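Local coordinates for uncharacterized protein (Thermus thermophilus HB8, PDB 6SCE) that acts as a DNA nuclease in type III CRISPR defence, switched on by cyclic oligoadenylate, which it probably senses through CARF-type domains, at residues Leu138-Tyr143 with Glu153-Val158; Leu146-Leu151 with Gly179-His184; Ser346-Pro351 with Arg358-Pro363. One frame throughout, in Å; residues are numbered along the deposited sequence.

Contact 1 (Leu138-Tyr143 with Glu153-Val158); sequences LTLEEY and EAWERV. With nucleotides of chain B.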
loop_
_atom_site.group_PDB
_atom_site.type_symbol
_atom_site.label_atom_id
_atom_site.label_comp_id
_atom_site.label_asym_id
_atom_site.label_seq_id
_atom_site.Cartn_x
_atom_site.Cartn_y
_atom_site.Cartn_z
ATOM N N LEU A 138 14.661 -12.437 -13.868
ATOM C CA LEU A 138 14.488 -13.678 -13.147
ATOM C C LEU A 138 13.594 -14.655 -13.952
ATOM O O LEU A 138 12.580 -14.263 -14.571
ATOM C CB LEU A 138 13.876 -13.437 -11.760
ATOM C CG LEU A 138 14.877 -13.190 -10.622
ATOM C CD1 LEU A 138 15.858 -12.087 -10.943
ATOM C CD2 LEU A 138 14.105 -12.912 -9.336
ATOM N N THR A 139 13.967 -15.913 -13.888
ATOM C CA THR A 139 13.219 -16.993 -14.526
ATOM C C THR A 139 12.155 -17.494 -13.571
ATOM O O THR A 139 12.142 -17.194 -12.373
ATOM C CB THR A 139 14.157 -18.174 -14.855
ATOM O OG1 THR A 139 14.639 -18.736 -13.629
ATOM C CG2 THR A 139 15.338 -17.715 -15.754
ATOM N N LEU A 140 11.255 -18.306 -14.085
ATOM C CA LEU A 140 10.250 -18.930 -13.251
ATOM C C LEU A 140 10.907 -19.758 -12.181
ATOM O O LEU A 140 10.468 -19.763 -11.030
ATOM C CB LEU A 140 9.263 -19.760 -14.085
ATOM C CG LEU A 140 8.080 -20.265 -13.243
ATOM C CD1 LEU A 140 6.766 -20.255 -14.000
ATOM C CD2 LEU A 140 8.355 -21.640 -12.646
ATOM N N GLU A 141 11.971 -20.475 -12.539
ATOM C CA GLU A 141 12.612 -21.342 -11.557
ATOM C C GLU A 141 13.260 -20.518 -10.437
ATOM O O GLU A 141 13.268 -20.932 -9.281
ATOM C CB GLU A 141 13.687 -22.184 -12.223
ATOM C CG GLU A 141 13.125 -23.273 -13.112
ATOM C CD GLU A 141 12.436 -22.762 -14.352
ATOM O OE1 GLU A 141 12.836 -21.692 -14.922
ATOM O OE2 GLU A 141 11.453 -23.465 -14.745
ATOM N N GLU A 142 13.813 -19.377 -10.810
ATOM C CA GLU A 142 14.414 -18.452 -9.789
ATOM C C GLU A 142 13.313 -17.924 -8.852
ATOM O O GLU A 142 13.479 -17.925 -7.648
ATOM C CB GLU A 142 15.183 -17.359 -10.492
ATOM C CG GLU A 142 16.549 -17.832 -10.970
ATOM C CD GLU A 142 17.262 -16.897 -11.907
ATOM O OE1 GLU A 142 16.597 -16.130 -12.637
ATOM O OE2 GLU A 142 18.536 -16.916 -11.923
ATOM N N TYR A 143 12.170 -17.485 -9.408
ATOM C CA TYR A 143 11.049 -17.106 -8.548
ATOM C C TYR A 143 10.541 -18.238 -7.680
ATOM O O TYR A 143 10.203 -18.017 -6.531
ATOM C CB TYR A 143 9.912 -16.517 -9.369
ATOM C CG TYR A 143 10.084 -15.074 -9.665
ATOM C CD1 TYR A 143 10.003 -14.129 -8.648
ATOM C CD2 TYR A 143 10.337 -14.628 -10.934
ATOM C CE1 TYR A 143 10.122 -12.785 -8.914
ATOM C CE2 TYR A 143 10.443 -13.277 -11.208
ATOM C CZ TYR A 143 10.356 -12.359 -10.187
ATOM O OH TYR A 143 10.511 -10.998 -10.452
ATOM N N GLU A 153 4.973 -24.083 -1.152
ATOM C CA GLU A 153 4.035 -24.230 -2.253
ATOM C C GLU A 153 4.663 -25.135 -3.285
ATOM O O GLU A 153 5.675 -24.766 -3.914
ATOM C CB GLU A 153 3.711 -22.879 -2.914
ATOM C CG GLU A 153 3.001 -21.881 -2.016
ATOM C CD GLU A 153 1.552 -22.243 -1.701
ATOM O OE1 GLU A 153 0.956 -23.116 -2.366
ATOM O OE2 GLU A 153 1.012 -21.653 -0.753
ATOM N N ALA A 154 4.060 -26.310 -3.483
ATOM C CA ALA A 154 4.456 -27.166 -4.574
ATOM C C ALA A 154 3.955 -26.577 -5.884
ATOM O O ALA A 154 2.966 -25.849 -5.936
ATOM C CB ALA A 154 3.932 -28.600 -4.378
ATOM N N TRP A 155 4.663 -26.870 -6.955
ATOM C CA TRP A 155 4.309 -26.318 -8.229
ATOM C C TRP A 155 4.735 -27.224 -9.342
ATOM O O TRP A 155 5.605 -28.063 -9.157
ATOM C CB TRP A 155 4.939 -24.936 -8.377
ATOM C CG TRP A 155 6.411 -24.979 -8.229
ATOM C CD1 TRP A 155 7.125 -25.012 -7.068
ATOM C CD2 TRP A 155 7.345 -25.028 -9.277
ATOM N NE1 TRP A 155 8.451 -25.051 -7.329
ATOM C CE2 TRP A 155 8.626 -25.082 -8.685
ATOM C CE3 TRP A 155 7.237 -25.033 -10.654
ATOM C CZ2 TRP A 155 9.779 -25.133 -9.424
ATOM C CZ3 TRP A 155 8.392 -25.068 -11.397
ATOM C CH2 TRP A 155 9.648 -25.124 -10.781
ATOM N N GLU A 156 4.105 -27.046 -10.490
ATOM C CA GLU A 156 4.473 -27.753 -11.706
ATOM C C GLU A 156 4.277 -26.863 -12.906
ATOM O O GLU A 156 3.319 -26.054 -12.962
ATOM C CB GLU A 156 3.639 -29.020 -11.845
ATOM C CG GLU A 156 2.151 -28.770 -11.856
ATOM C CD GLU A 156 1.370 -30.058 -11.851
ATOM O OE1 GLU A 156 0.556 -30.248 -12.788
ATOM O OE2 GLU A 156 1.610 -30.876 -10.930
ATOM N N ARG A 157 5.175 -27.011 -13.875
ATOM C CA ARG A 157 5.160 -26.181 -15.055
ATOM C C ARG A 157 3.970 -26.517 -15.938
ATOM O O ARG A 157 3.632 -27.686 -16.120
ATOM C CB ARG A 157 6.452 -26.313 -15.852
ATOM C CG ARG A 157 7.711 -25.770 -15.143
ATOM C CD ARG A 157 7.741 -24.253 -15.195
ATOM N NE ARG A 157 7.802 -23.784 -16.568
ATOM C CZ ARG A 157 8.915 -23.643 -17.275
ATOM N NH1 ARG A 157 10.106 -23.900 -16.732
ATOM N NH2 ARG A 157 8.839 -23.242 -18.533
ATOM N N VAL A 158 3.351 -25.487 -16.490
ATOM C CA VAL A 158 2.203 -25.673 -17.373
ATOM C C VAL A 158 2.336 -24.690 -18.475
ATOM O O VAL A 158 3.092 -23.707 -18.378
ATOM C CB VAL A 158 0.847 -25.467 -16.667
ATOM C CG1 VAL A 158 0.599 -26.556 -15.655
ATOM C CG2 VAL A 158 0.756 -24.075 -16.037
ATOM P P A B 2 11.673 -4.111 -0.780
ATOM O OP1 A B 2 10.773 -5.261 -0.456
ATOM O OP2 A B 2 13.172 -4.244 -0.776
ATOM O "O5'" A B 2 11.245 -3.582 -2.234
ATOM C "C5'" A B 2 12.107 -2.628 -2.898
ATOM C "C4'" A B 2 11.545 -2.316 -4.262
ATOM O "O4'" A B 2 11.628 -3.513 -5.081
ATOM C "C3'" A B 2 10.090 -1.866 -4.298
ATOM O "O3'" A B 2 9.900 -0.802 -5.229
ATOM C "C2'" A B 2 9.355 -3.108 -4.795
ATOM O "O2'" A B 2 8.183 -2.789 -5.513
ATOM C "C1'" A B 2 10.397 -3.716 -5.723
ATOM N N9 A B 2 10.214 -5.126 -6.011
ATOM C C8 A B 2 9.492 -6.045 -5.284
ATOM N N7 A B 2 9.471 -7.225 -5.851
ATOM C C5 A B 2 10.199 -7.073 -7.021
ATOM C C6 A B 2 10.524 -7.964 -8.063
ATOM N N6 A B 2 10.074 -9.215 -8.134
ATOM N N1 A B 2 11.308 -7.490 -9.061
ATOM C C2 A B 2 11.667 -6.200 -9.029
ATOM N N3 A B 2 11.412 -5.266 -8.111
ATOM C C4 A B 2 10.658 -5.776 -7.127
#
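The hydroxyl of Y143 is held by two hydrogen bonds: it accepts from N6 of A2 of chain B (N6 to Y143 OH 3.0 Å, nearly straight at 171°) and also bonds the carbonyl oxygen of G186. The adenine amino group arrives at the edge of the phenol, in its plane, while L138 CD2 lies over one ring face. One turn back along the helix, L140 swings its CG anti to the backbone N (chi1 -172°), which carries CD2 against W155 CZ3 at 3.6 Å and R157 CD at 3.7 Å; a branched apolar side chain suits this site because one methyl serves both the indole and the aliphatic part of the arginine. Beyond it, E141 OE2 meets R157 NH1 at the edge of the guanidinium in a salt bridge whose modelled length is too short to trust in detail. A leucine in place of E141 would probably leave R157 without this opposite charge and forfeit the weak bond to Q169. T139 OG1 accepts from E142 N (3.0 Å), and T139 N donates to E142 OE1 (2.9 Å), making the capping box that starts helix 140-148.

Contact 2 (Leu146-Leu151 with Gly179-His184); sequences LYLEPL and GVFVVH
F181 is the residue on which this contact turns, for its ring meets both L148 and Y147. Its CG lies anti to the backbone N (chi1 -175°), and the phenyl group leaves strand 179-184 toward the helix, bridging backbones that stay 9.8 Å apart at the CA atoms of L148 and F181. A flat, wide apolar group suits such a gap. L148 answers with an extended branch (chi2 -177°): its CD1 reaches F181 CD2 at 4.2 Å, the two side chains crossing at a slant. Y147 comes in beside it, with CD2 4.3 Å from F181 CZ. No hydrogen bond joins the two segments, so the fit rests on van der Waals contact in a buried place.

Tyrosine suits its position because it is apolar along the ring and polar at the tip. While CD2 faces F181, the hydroxyl is hydrogen-bonded to D13 and to the amino group of a bound adenine, and K49 makes a cation-pi contact with the ring. The strand itself is flanked by 169-172 and 187-192, both antiparallel to it; P188 and W190 also touch F181. Helix 140-148 thus lies against this sheet, while L146 and Y147 carry its packing on to helices 15-28 and 44-59.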
loop_
_atom_site.group_PDB
_atom_site.type_symbol
_atom_site.label_atom_id
_atom_site.label_comp_id
_atom_site.label_asym_id
_atom_site.label_seq_id
_atom_site.Cartn_x
_atom_site.Cartn_y
_atom_site.Cartn_z
ATOM N N LEU A 146 12.879 -18.650 -4.713
ATOM C CA LEU A 146 12.847 -17.471 -3.823
ATOM C C LEU A 146 11.506 -17.237 -3.142
ATOM O O LEU A 146 11.484 -16.724 -2.033
ATOM C CB LEU A 146 13.210 -16.196 -4.606
ATOM C CG LEU A 146 14.670 -16.091 -5.110
ATOM C CD1 LEU A 146 14.897 -14.813 -5.881
ATOM C CD2 LEU A 146 15.606 -16.188 -3.924
ATOM N N TYR A 147 10.406 -17.597 -3.805
ATOM C CA TYR A 147 9.046 -17.318 -3.309
ATOM C C TYR A 147 8.273 -18.580 -2.955
ATOM O O TYR A 147 7.664 -18.666 -1.886
ATOM C CB TYR A 147 8.220 -16.594 -4.358
ATOM C CG TYR A 147 8.631 -15.167 -4.717
ATOM C CD1 TYR A 147 9.684 -14.510 -4.075
ATOM C CD2 TYR A 147 7.930 -14.471 -5.699
ATOM C CE1 TYR A 147 10.010 -13.200 -4.411
ATOM C CE2 TYR A 147 8.255 -13.163 -6.045
ATOM C CZ TYR A 147 9.286 -12.529 -5.394
ATOM O OH TYR A 147 9.600 -11.211 -5.725
ATOM N N LEU A 148 8.234 -19.537 -3.877
ATOM C CA LEU A 148 7.313 -20.654 -3.698
ATOM C C LEU A 148 7.859 -21.709 -2.740
ATOM O O LEU A 148 7.186 -22.112 -1.782
ATOM C CB LEU A 148 6.957 -21.264 -5.033
ATOM C CG LEU A 148 6.354 -20.288 -6.027
ATOM C CD1 LEU A 148 5.967 -21.037 -7.282
ATOM C CD2 LEU A 148 5.163 -19.529 -5.455
ATOM N N GLU A 149 9.095 -22.117 -2.953
ATOM C CA GLU A 149 9.714 -23.099 -2.078
ATOM C C GLU A 149 9.675 -22.674 -0.604
ATOM O O GLU A 149 9.231 -23.451 0.248
ATOM C CB GLU A 149 11.144 -23.415 -2.549
ATOM C CG GLU A 149 11.849 -24.489 -1.734
ATOM C CD GLU A 149 12.306 -24.009 -0.353
ATOM O OE1 GLU A 149 12.780 -22.846 -0.224
ATOM O OE2 GLU A 149 12.215 -24.807 0.618
ATOM N N PRO A 150 10.137 -21.453 -0.273
ATOM C CA PRO A 150 10.074 -21.123 1.161
ATOM C C PRO A 150 8.668 -21.017 1.753
ATOM O O PRO A 150 8.530 -21.093 2.951
ATOM C CB PRO A 150 10.770 -19.752 1.243
ATOM C CG PRO A 150 10.704 -19.209 -0.122
ATOM C CD PRO A 150 10.843 -20.407 -1.025
ATOM N N LEU A 151 7.647 -20.785 0.927
ATOM C CA LEU A 151 6.275 -20.737 1.414
ATOM C C LEU A 151 5.622 -22.147 1.446
ATOM O O LEU A 151 4.449 -22.264 1.756
ATOM C CB LEU A 151 5.424 -19.829 0.525
ATOM C CG LEU A 151 5.655 -18.313 0.575
ATOM C CD1 LEU A 151 4.922 -17.619 -0.561
ATOM C CD2 LEU A 151 5.229 -17.733 1.904
ATOM N N GLY A 179 -5.742 -20.087 -9.649
ATOM C CA GLY A 179 -4.754 -19.232 -10.258
ATOM C C GLY A 179 -3.621 -19.977 -10.904
ATOM O O GLY A 179 -3.399 -21.178 -10.650
ATOM N N VAL A 180 -2.917 -19.277 -11.783
ATOM C CA VAL A 180 -1.676 -19.758 -12.381
ATOM C C VAL A 180 -0.599 -18.719 -12.096
ATOM O O VAL A 180 -0.862 -17.538 -12.287
ATOM C CB VAL A 180 -1.820 -19.900 -13.908
ATOM C CG1 VAL A 180 -0.568 -20.520 -14.515
ATOM C CG2 VAL A 180 -3.041 -20.739 -14.266
ATOM N N PHE A 181 0.592 -19.166 -11.684
ATOM C CA PHE A 181 1.697 -18.263 -11.391
ATOM C C PHE A 181 2.499 -18.099 -12.668
ATOM O O PHE A 181 3.090 -19.075 -13.164
ATOM C CB PHE A 181 2.562 -18.886 -10.300
ATOM C CG PHE A 181 3.678 -17.987 -9.839
ATOM C CD1 PHE A 181 3.394 -16.918 -9.014
ATOM C CD2 PHE A 181 4.996 -18.231 -10.215
ATOM C CE1 PHE A 181 4.400 -16.071 -8.563
ATOM C CE2 PHE A 181 6.011 -17.396 -9.761
ATOM C CZ PHE A 181 5.710 -16.318 -8.949
ATOM N N VAL A 182 2.505 -16.892 -13.235
ATOM C CA VAL A 182 3.130 -16.652 -14.513
ATOM C C VAL A 182 4.338 -15.715 -14.302
ATOM O O VAL A 182 4.242 -14.701 -13.609
ATOM C CB VAL A 182 2.121 -16.031 -15.533
ATOM C CG1 VAL A 182 2.729 -15.851 -16.910
ATOM C CG2 VAL A 182 0.865 -16.911 -15.645
ATOM N N VAL A 183 5.466 -16.080 -14.878
ATOM C CA VAL A 183 6.661 -15.199 -14.931
ATOM C C VAL A 183 6.932 -14.818 -16.359
ATOM O O VAL A 183 7.140 -15.661 -17.231
ATOM C CB VAL A 183 7.880 -15.830 -14.267
ATOM C CG1 VAL A 183 9.102 -14.940 -14.438
ATOM C CG2 VAL A 183 7.583 -16.082 -12.795
ATOM N N HIS A 184 6.877 -13.530 -16.606
ATOM C CA HIS A 184 7.065 -12.980 -17.928
ATOM C C HIS A 184 8.028 -11.820 -17.858
ATOM O O HIS A 184 7.784 -10.856 -17.110
ATOM C CB HIS A 184 5.750 -12.485 -18.471
ATOM C CG HIS A 184 5.860 -11.923 -19.847
ATOM N ND1 HIS A 184 6.144 -12.706 -20.947
ATOM C CD2 HIS A 184 5.736 -10.658 -20.303
ATOM C CE1 HIS A 184 6.200 -11.938 -22.019
ATOM N NE2 HIS A 184 5.936 -10.694 -21.660
#

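Contact 3 (Ser346-Pro351 with Arg358-Pro363); sequences SFLSGP and RDLLAP. With nucleotides of chain B.
The adenine of A3 of chain B has the pyrrolidine ring of P351 over its plane, at the amino end: P351 CB stands 3.8 Å from N6 and 3.9 Å from C6 of that nucleotide. A proline suits the spot, being rigid and apolar where it meets a flat base, and its carbonyl is held by T383. The other flat group is the guanidinium of R358, which has the carboxylate of D359 at its edge, in plane. R358 NE donates to D359 OD1 (3.2 Å, 160°), coming from above the carboxylate plane, 40° out of it. Two neighbours on helix 354-370 thus pair with each other, and R358 has a second acidic partner in E128.

Across the contact itself, L360 is the central residue. With CG anti to the carbonyl carbon (chi1 -79°), it sends CD1 to L348 CD2 at 3.9 Å, and the same methyl lies 4.2 Å from S346 OG. The small serine leaves room for leucine beside the strand. L360 and L361 also rest on L320, and L348 reaches M386, so helix 354-370 is seated against the edge strand 342-347 and its parallel neighbour 316-321. This helix connects strand 342-347 to the parallel strand 375-378, a beta-alpha-beta crossover of a Rossmann-like sheet. No hydrogen bond or salt bridge joins the segments: the charges pair within the helix or with other parts of the chain, so the contact between strand and helix probably rests on shape and the exclusion of water.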
loop_
_atom_site.group_PDB
_atom_site.type_symbol
_atom_site.label_atom_id
_atom_site.label_comp_id
_atom_site.label_asym_id
_atom_site.label_seq_id
_atom_site.Cartn_x
_atom_site.Cartn_y
_atom_site.Cartn_z
ATOM N N SER A 346 1.819 16.531 -13.590
ATOM C CA SER A 346 2.275 16.075 -14.872
ATOM C C SER A 346 2.465 14.576 -14.828
ATOM O O SER A 346 2.699 14.006 -13.750
ATOM C CB SER A 346 3.591 16.771 -15.256
ATOM O OG SER A 346 3.899 16.524 -16.625
ATOM N N PHE A 347 2.343 13.933 -15.991
ATOM C CA PHE A 347 2.667 12.521 -16.142
ATOM C C PHE A 347 4.109 12.291 -16.574
ATOM O O PHE A 347 4.636 12.966 -17.504
ATOM C CB PHE A 347 1.741 11.835 -17.148
ATOM C CG PHE A 347 0.335 11.680 -16.679
ATOM C CD1 PHE A 347 0.028 10.844 -15.607
ATOM C CD2 PHE A 347 -0.702 12.365 -17.315
ATOM C CE1 PHE A 347 -1.282 10.688 -15.184
ATOM C CE2 PHE A 347 -2.018 12.210 -16.891
ATOM C CZ PHE A 347 -2.303 11.377 -15.809
ATOM N N LEU A 348 4.730 11.288 -15.954
ATOM C CA LEU A 348 6.013 10.731 -16.412
ATOM C C LEU A 348 5.745 9.718 -17.508
ATOM O O LEU A 348 4.657 9.162 -17.559
ATOM C CB LEU A 348 6.754 10.042 -15.270
ATOM C CG LEU A 348 6.949 10.885 -14.016
ATOM C CD1 LEU A 348 7.633 10.015 -12.958
ATOM C CD2 LEU A 348 7.737 12.175 -14.283
ATOM N N SER A 349 6.724 9.500 -18.385
ATOM C CA SER A 349 6.631 8.481 -19.414
ATOM C C SER A 349 6.462 7.107 -18.782
ATOM O O SER A 349 5.737 6.272 -19.304
ATOM C CB SER A 349 7.881 8.485 -20.305
ATOM O OG SER A 349 8.043 9.750 -20.921
ATOM N N GLY A 350 7.105 6.883 -17.636
ATOM C CA GLY A 350 6.935 5.610 -16.940
ATOM C C GLY A 350 7.608 5.639 -15.572
ATOM O O GLY A 350 8.241 6.628 -15.203
ATOM N N PRO A 351 7.499 4.525 -14.841
ATOM C CA PRO A 351 8.029 4.509 -13.465
ATOM C C PRO A 351 9.533 4.536 -13.372
ATOM O O PRO A 351 10.073 4.712 -12.288
ATOM C CB PRO A 351 7.439 3.216 -12.886
ATOM C CG PRO A 351 7.120 2.352 -14.051
ATOM C CD PRO A 351 6.652 3.356 -15.106
ATOM N N ARG A 358 13.432 14.835 -12.308
ATOM C CA ARG A 358 14.475 15.802 -12.027
ATOM C C ARG A 358 14.306 17.047 -12.907
ATOM O O ARG A 358 14.329 18.174 -12.418
ATOM C CB ARG A 358 15.861 15.189 -12.245
ATOM C CG ARG A 358 17.020 16.086 -11.786
ATOM C CD ARG A 358 18.359 15.573 -12.314
ATOM N NE ARG A 358 18.245 15.457 -13.768
ATOM C CZ ARG A 358 18.848 14.550 -14.537
ATOM N NH1 ARG A 358 19.664 13.648 -14.033
ATOM N NH2 ARG A 358 18.620 14.557 -15.849
ATOM N N ASP A 359 14.108 16.824 -14.197
ATOM C CA ASP A 359 14.070 17.938 -15.153
ATOM C C ASP A 359 12.783 18.731 -15.065
ATOM O O ASP A 359 12.781 19.951 -15.255
ATOM C CB ASP A 359 14.311 17.422 -16.558
ATOM C CG ASP A 359 15.735 16.978 -16.768
ATOM O OD1 ASP A 359 16.592 17.195 -15.879
ATOM O OD2 ASP A 359 15.991 16.382 -17.821
ATOM N N LEU A 360 11.690 18.062 -14.716
ATOM C CA LEU A 360 10.440 18.759 -14.477
ATOM C C LEU A 360 10.516 19.615 -13.237
ATOM O O LEU A 360 9.953 20.719 -13.214
ATOM C CB LEU A 360 9.281 17.768 -14.312
ATOM C CG LEU A 360 8.695 17.183 -15.589
ATOM C CD1 LEU A 360 7.872 15.931 -15.283
ATOM C CD2 LEU A 360 7.812 18.240 -16.244
ATOM N N LEU A 361 11.160 19.111 -12.173
ATOM C CA LEU A 361 11.117 19.822 -10.907
ATOM C C LEU A 361 12.261 20.794 -10.621
ATOM O O LEU A 361 12.063 21.731 -9.846
ATOM C CB LEU A 361 10.891 18.861 -9.725
ATOM C CG LEU A 361 9.507 18.227 -9.711
ATOM C CD1 LEU A 361 9.402 17.174 -8.615
ATOM C CD2 LEU A 361 8.438 19.266 -9.486
ATOM N N ALA A 362 13.422 20.599 -11.230
ATOM C CA ALA A 362 14.569 21.459 -10.970
ATOM C C ALA A 362 14.228 22.952 -11.106
ATOM O O ALA A 362 14.521 23.747 -10.187
ATOM C CB ALA A 362 15.756 21.070 -11.840
ATOM N N PRO A 363 13.580 23.341 -12.207
ATOM C CA PRO A 363 13.259 24.767 -12.373
ATOM C C PRO A 363 12.274 25.314 -11.340
ATOM O O PRO A 363 12.328 26.503 -10.987
ATOM C CB PRO A 363 12.637 24.830 -13.778
ATOM C CG PRO A 363 13.052 23.573 -14.453
ATOM C CD PRO A 363 13.144 22.550 -13.362
ATOM P P A B 3 10.463 0.656 -4.883
ATOM O OP1 A B 3 11.458 1.154 -5.917
ATOM O OP2 A B 3 10.993 0.707 -3.476
ATOM O "O5'" A B 3 9.124 1.496 -5.009
ATOM C "C5'" A B 3 7.887 1.108 -4.395
ATOM C "C4'" A B 3 6.902 2.226 -4.647
ATOM O "O4'" A B 3 6.644 2.338 -6.079
ATOM C "C3'" A B 3 5.542 2.070 -3.978
ATOM O "O3'" A B 3 5.269 3.293 -3.322
ATOM C "C2'" A B 3 4.598 1.818 -5.164
ATOM O "O2'" A B 3 3.271 2.240 -4.941
ATOM C "C1'" A B 3 5.283 2.634 -6.254
ATOM N N9 A B 3 4.924 2.237 -7.596
ATOM C C8 A B 3 4.922 0.956 -8.096
ATOM N N7 A B 3 4.583 0.918 -9.369
ATOM C C5 A B 3 4.394 2.245 -9.719
ATOM C C6 A B 3 4.039 2.854 -10.938
ATOM N N6 A B 3 3.852 2.168 -12.062
ATOM N N1 A B 3 3.958 4.205 -10.948
ATOM C C2 A B 3 4.192 4.881 -9.816
ATOM N N3 A B 3 4.526 4.415 -8.606
ATOM C C4 A B 3 4.609 3.071 -8.634
#

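In the fold
Contacts 1 and 2 are close companions, their centres about 5 Å apart: both use helix 140-148 and both reach the sheet that contains strands 156-158 and 179-184. Contact 1 lies at that sheet's outer strand, where charge pairing adds to a partly exposed apolar patch, whereas contact 2 is buried and wholly apolar between its segments. V183 of contact 2 packs on L140 and Y143 of contact 1, tying the two together. Contact 3 belongs to another sheet, its centre about 37 Å from that of contact 1 and about 34 Å from that of contact 2. Like contact 2 it is buried and apolar, again joining helix to strand. All three touch or adjoin the bound adenine nucleotides.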